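Local coordinates for Myo-inositol dehydrogenase (Corynebacterium glutamicum, PDB 3EUW) that catalyses the oxidation of myo-inositol, probably with NAD+ as the hydride acceptor, as a tetrameric member of the Gfo/Idh/MocA family, at the interface of chains A and B and the interface of chains A and C. Numbering follows the deposited sequence. Chains: chain A/B/C, Myo-inositol dehydrogenase.

Contact 1: the interface of chains A and B. Residues chain A 260-262; chain B 134, 137, 249-251.
A:Arg261 and B:Ala251 face each other as an antiparallel bridge pair, so strand 260-263 of chain A and strand 248-252 of chain B continue one sheet across the subunit boundary. Two backbone hydrogen bonds close the pair: A:Arg261 N gives to B:Ala251 O at 2.8 Å, and B:Ala251 N returns to A:Arg261 O at 3.0 Å. The next pair, A:Lys262 with B:Leu250, extends the same antiparallel register.

Apolar packing lies on the face of the sheet that carries A:Val260, A:Lys262 and B:Leu250. The side chains of A:Lys262 and B:Leu250 run alongside each other in the same direction, with A:Lys262 CB 3.6 Å from B:Leu250 CD2. A:Val260 holds CG1 anti to its own nitrogen (chi1 -177°), which sets that methyl between B:Leu250 CD2 of the strand, at 3.8 Å, and B:Arg137 NH1 of helix 129-139. CG2 comes to 3.7 Å from B:Ile134 CG1, so both branches of the valine touch the helix. A:Val260 buries 44 Å² against chain B.

Second-shell packing within chain B places the arginine: B:Leu250 CD2 stands 3.9 Å from the guanidinium plane of B:Arg137, above its centre, and supports that face of the flat group.

The polar link across the boundary runs through water 1, which sits at the edge of the guanidinium and in its plane. It lies 3.0 Å from B:Arg137 NH1, with 167° at the hydrogen, and also bonds to the carbonyl oxygen A:Val260 O. A:Lys262, bent at chi3 (71°), brings NZ to 4.3 Å from B:Arg137 NH2; these like charges are not in contact and may repel mildly.

With its twofold twin, the patch pairs strands of two subunits into an intersubunit sheet, consistent with the protein's tetrameric assembly.

Contact 2: the interface of chains A and C. Residues chain A 195, 197, 212-213; chain C 218, 222-224.
C:Leu224 projects from the start of strand 224-230 in chain C against A:Thr195, A:Ala197 and A:Gln212, a side-chain contact between strands in the beta-rich C-terminal portion typical of Gfo/Idh/MocA proteins. The residues of chain A come from strands 189-197 and 212-219.

Apolar contacts carry the patch, and the leucine divides its branches between the strands. C:Leu224 CD1 reaches A:Gln212 CG at 3.8 Å, the two side chains advancing from opposite directions. CD2 serves the other side: it lies 3.9 Å from A:Thr195 CG2, past which the leucine slides in the reverse sense. A:Ala197 CB meets two groups of chain C, the carbonyl oxygen C:Gly222 O at 3.4 Å and C:Leu224 CG at 4.0 Å, and the alanine hides 35 Å². The threonine presents its methyl rather than its hydroxyl because CG2 is anti to the backbone N, whereas OG1 (chi1 -53°) is anti to the carbonyl carbon.

The same methyl also meets a charged group. C:Arg218 brings NH2 obliquely across A:Thr195 to 3.4 Å from CG2. This is van der Waals contact between the terminal nitrogen NH2 of the guanidinium and a methyl, with no hydrogen bond in evidence.

Polar geometry is doubtful at A:Gln212. Its CG stands between the backbone N and the carbonyl carbon (chi1 71°), and the chain beyond is extended, carrying the amide towards chain C. As modelled, A:Gln212 OE1 lies 2.9 Å from C:Gly222 O, a clash of two acceptors. Exchanging the amide oxygen and nitrogen would place NE2 there as a donor to the glycine carbonyl, so the amide may have been built flipped; the structure alone does not settle it.

Contact 1: the interface of chains A and B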
loop_
_atom_site.group_PDB
_atom_site.type_symbol
_atom_site.label_atom_id
_atom_site.label_comp_id
_atom_site.label_asym_id
_atom_site.label_seq_id
_atom_site.Cartn_x
_atom_site.Cartn_y
_atom_site.Cartn_z
ATOM N N VAL A 260 -1.617 -11.032 -3.478
ATOM C CA VAL A 260 -0.851 -11.655 -2.406
ATOM C C VAL A 260 0.359 -10.873 -1.901
ATOM O O VAL A 260 1.132 -10.315 -2.674
ATOM C CB VAL A 260 -0.358 -13.067 -2.814
ATOM C CG1 VAL A 260 0.377 -13.727 -1.646
ATOM C CG2 VAL A 260 -1.531 -13.922 -3.242
ATOM N N ARG A 261 0.509 -10.845 -0.582
ATOM C CA ARG A 261 1.636 -10.176 0.056
ATOM C C ARG A 261 2.240 -11.096 1.105
ATOM O O ARG A 261 1.519 -11.723 1.881
ATOM C CB ARG A 261 1.191 -8.873 0.710
ATOM C CG ARG A 261 0.932 -7.759 -0.285
ATOM C CD ARG A 261 0.323 -6.551 0.395
ATOM N NE ARG A 261 0.025 -5.495 -0.563
ATOM C CZ ARG A 261 0.941 -4.697 -1.094
ATOM N NH1 ARG A 261 2.218 -4.833 -0.753
ATOM N NH2 ARG A 261 0.577 -3.766 -1.969
ATOM N N LYS A 262 3.564 -11.182 1.119
ATOM C CA LYS A 262 4.254 -12.029 2.078
ATOM C C LYS A 262 5.015 -11.187 3.099
ATOM O O LYS A 262 5.583 -10.140 2.770
ATOM C CB LYS A 262 5.222 -12.977 1.362
ATOM C CG LYS A 262 5.892 -13.958 2.315
ATOM C CD LYS A 262 6.693 -15.039 1.604
ATOM C CE LYS A 262 7.948 -14.482 0.971
ATOM N NZ LYS A 262 8.732 -15.555 0.307
ATOM N N ILE B 134 -1.991 -18.508 -2.489
ATOM C CA ILE B 134 -1.651 -18.627 -1.076
ATOM C C ILE B 134 -1.715 -20.085 -0.619
ATOM O O ILE B 134 -0.847 -20.549 0.121
ATOM C CB ILE B 134 -2.573 -17.761 -0.195
ATOM C CG1 ILE B 134 -2.304 -16.278 -0.479
ATOM C CG2 ILE B 134 -2.310 -18.045 1.283
ATOM C CD1 ILE B 134 -3.118 -15.326 0.387
ATOM N N ARG B 137 1.366 -21.844 -2.258
ATOM C CA ARG B 137 2.606 -21.394 -1.654
ATOM C C ARG B 137 2.749 -21.901 -0.217
ATOM O O ARG B 137 3.857 -22.196 0.235
ATOM C CB ARG B 137 2.686 -19.863 -1.732
ATOM C CG ARG B 137 2.773 -19.365 -3.179
ATOM C CD ARG B 137 2.741 -17.842 -3.300
ATOM N NE ARG B 137 3.892 -17.202 -2.673
ATOM C CZ ARG B 137 4.112 -15.892 -2.677
ATOM N NH1 ARG B 137 3.254 -15.077 -3.281
ATOM N NH2 ARG B 137 5.191 -15.394 -2.085
HETATM N N MSE B 249 4.111 -14.846 6.919
HETATM C CA MSE B 249 2.688 -14.675 6.666
HETATM C C MSE B 249 2.337 -14.341 5.212
HETATM O O MSE B 249 3.091 -13.654 4.518
HETATM C CB MSE B 249 2.156 -13.575 7.587
HETATM C CG MSE B 249 0.647 -13.588 7.817
HETATM SE SE MSE B 249 -0.130 -11.807 7.561
HETATM C CE MSE B 249 -0.337 -11.951 5.671
ATOM N N LEU B 250 1.191 -14.837 4.756
ATOM C CA LEU B 250 0.712 -14.582 3.398
ATOM C C LEU B 250 -0.729 -14.094 3.462
ATOM O O LEU B 250 -1.595 -14.764 4.037
ATOM C CB LEU B 250 0.768 -15.855 2.540
ATOM C CG LEU B 250 2.141 -16.319 2.070
ATOM C CD1 LEU B 250 2.086 -17.776 1.639
ATOM C CD2 LEU B 250 2.612 -15.425 0.931
ATOM N N ALA B 251 -0.990 -12.932 2.874
ATOM C CA ALA B 251 -2.341 -12.379 2.879
ATOM C C ALA B 251 -2.773 -11.880 1.514
ATOM O O ALA B 251 -1.949 -11.504 0.673
ATOM C CB ALA B 251 -2.460 -11.244 3.890
HETATM O O HOH W 1 3.425 -12.139 -3.581
#

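Contact 2: the interface of chains A and C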
loop_
_atom_site.group_PDB
_atom_site.type_symbol
_atom_site.label_atom_id
_atom_site.label_comp_id
_atom_site.label_asym_id
_atom_site.label_seq_id
_atom_site.Cartn_x
_atom_site.Cartn_y
_atom_site.Cartn_z
ATOM N N THR A 195 16.563 14.111 -23.177
ATOM C CA THR A 195 17.919 13.739 -22.810
ATOM C C THR A 195 18.068 12.220 -22.940
ATOM O O THR A 195 17.284 11.464 -22.366
ATOM C CB THR A 195 18.201 14.145 -21.359
ATOM O OG1 THR A 195 17.891 15.531 -21.192
ATOM C CG2 THR A 195 19.657 13.908 -21.008
ATOM N N ALA A 197 20.680 8.658 -22.855
ATOM C CA ALA A 197 21.907 8.116 -22.284
ATOM C C ALA A 197 22.081 6.635 -22.659
ATOM O O ALA A 197 21.187 6.024 -23.249
ATOM C CB ALA A 197 21.899 8.285 -20.763
ATOM N N GLN A 212 17.981 4.540 -22.334
ATOM C CA GLN A 212 17.195 5.276 -21.347
ATOM C C GLN A 212 17.118 6.762 -21.700
ATOM O O GLN A 212 18.099 7.377 -22.136
ATOM C CB GLN A 212 17.739 5.093 -19.915
ATOM C CG GLN A 212 19.057 5.782 -19.609
ATOM C CD GLN A 212 19.422 5.737 -18.127
ATOM O OE1 GLN A 212 20.415 6.327 -17.701
ATOM N NE2 GLN A 212 18.619 5.038 -17.341
ATOM N N VAL A 213 15.931 7.333 -21.533
ATOM C CA VAL A 213 15.744 8.751 -21.821
ATOM C C VAL A 213 14.800 9.450 -20.835
ATOM O O VAL A 213 14.027 8.805 -20.137
ATOM C CB VAL A 213 15.158 8.968 -23.249
ATOM C CG1 VAL A 213 16.049 8.328 -24.303
ATOM C CG2 VAL A 213 13.748 8.389 -23.332
ATOM N N ARG C 218 22.837 14.792 -16.057
ATOM C CA ARG C 218 23.547 13.650 -16.619
ATOM C C ARG C 218 24.776 13.405 -15.752
ATOM O O ARG C 218 25.559 14.327 -15.501
ATOM C CB ARG C 218 24.004 13.914 -18.056
ATOM C CG ARG C 218 24.857 12.779 -18.649
ATOM C CD ARG C 218 25.319 13.096 -20.074
ATOM N NE ARG C 218 24.196 13.550 -20.885
ATOM C CZ ARG C 218 23.646 12.858 -21.876
ATOM N NH1 ARG C 218 24.118 11.662 -22.200
ATOM N NH2 ARG C 218 22.611 13.365 -22.538
ATOM N N GLY C 222 26.561 8.241 -17.431
ATOM C CA GLY C 222 25.276 8.109 -18.098
ATOM C C GLY C 222 24.083 8.017 -17.151
ATOM O O GLY C 222 22.973 7.698 -17.587
ATOM N N GLU C 223 24.299 8.260 -15.858
ATOM C CA GLU C 223 23.194 8.230 -14.909
ATOM C C GLU C 223 22.297 9.424 -15.250
ATOM O O GLU C 223 22.783 10.482 -15.655
ATOM C CB GLU C 223 23.679 8.388 -13.445
ATOM C CG GLU C 223 24.704 7.371 -12.955
ATOM C CD GLU C 223 26.137 7.800 -13.227
ATOM O OE1 GLU C 223 26.358 8.712 -14.058
ATOM O OE2 GLU C 223 27.046 7.220 -12.609
ATOM N N LEU C 224 20.987 9.249 -15.119
ATOM C CA LEU C 224 20.067 10.361 -15.356
ATOM C C LEU C 224 19.324 10.663 -14.056
ATOM O O LEU C 224 18.613 9.815 -13.532
ATOM C CB LEU C 224 19.064 10.036 -16.470
ATOM C CG LEU C 224 19.668 9.894 -17.870
ATOM C CD1 LEU C 224 18.576 9.498 -18.864
ATOM C CD2 LEU C 224 20.331 11.214 -18.284
#

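About 37 Å separates the C-alpha centres of contact 1 and contact 2, and they have no residues in common. Contact 1 draws on strands 260-263 and 248-252 and helix 129-139; contact 2 uses strands 189-197, 212-219 and 224-230 and the loop before strand 224-230, with strand 212-219 contributing from both of its chains. Chain A takes part in both, meeting B and C through different surfaces. Since each interface is twofold symmetric and the deposited assembly holds four copies, two such distinct interfaces are consistent with a tetramer built as a dimer of dimers, one joined by backbone pairing and the other by side-chain packing in these patches.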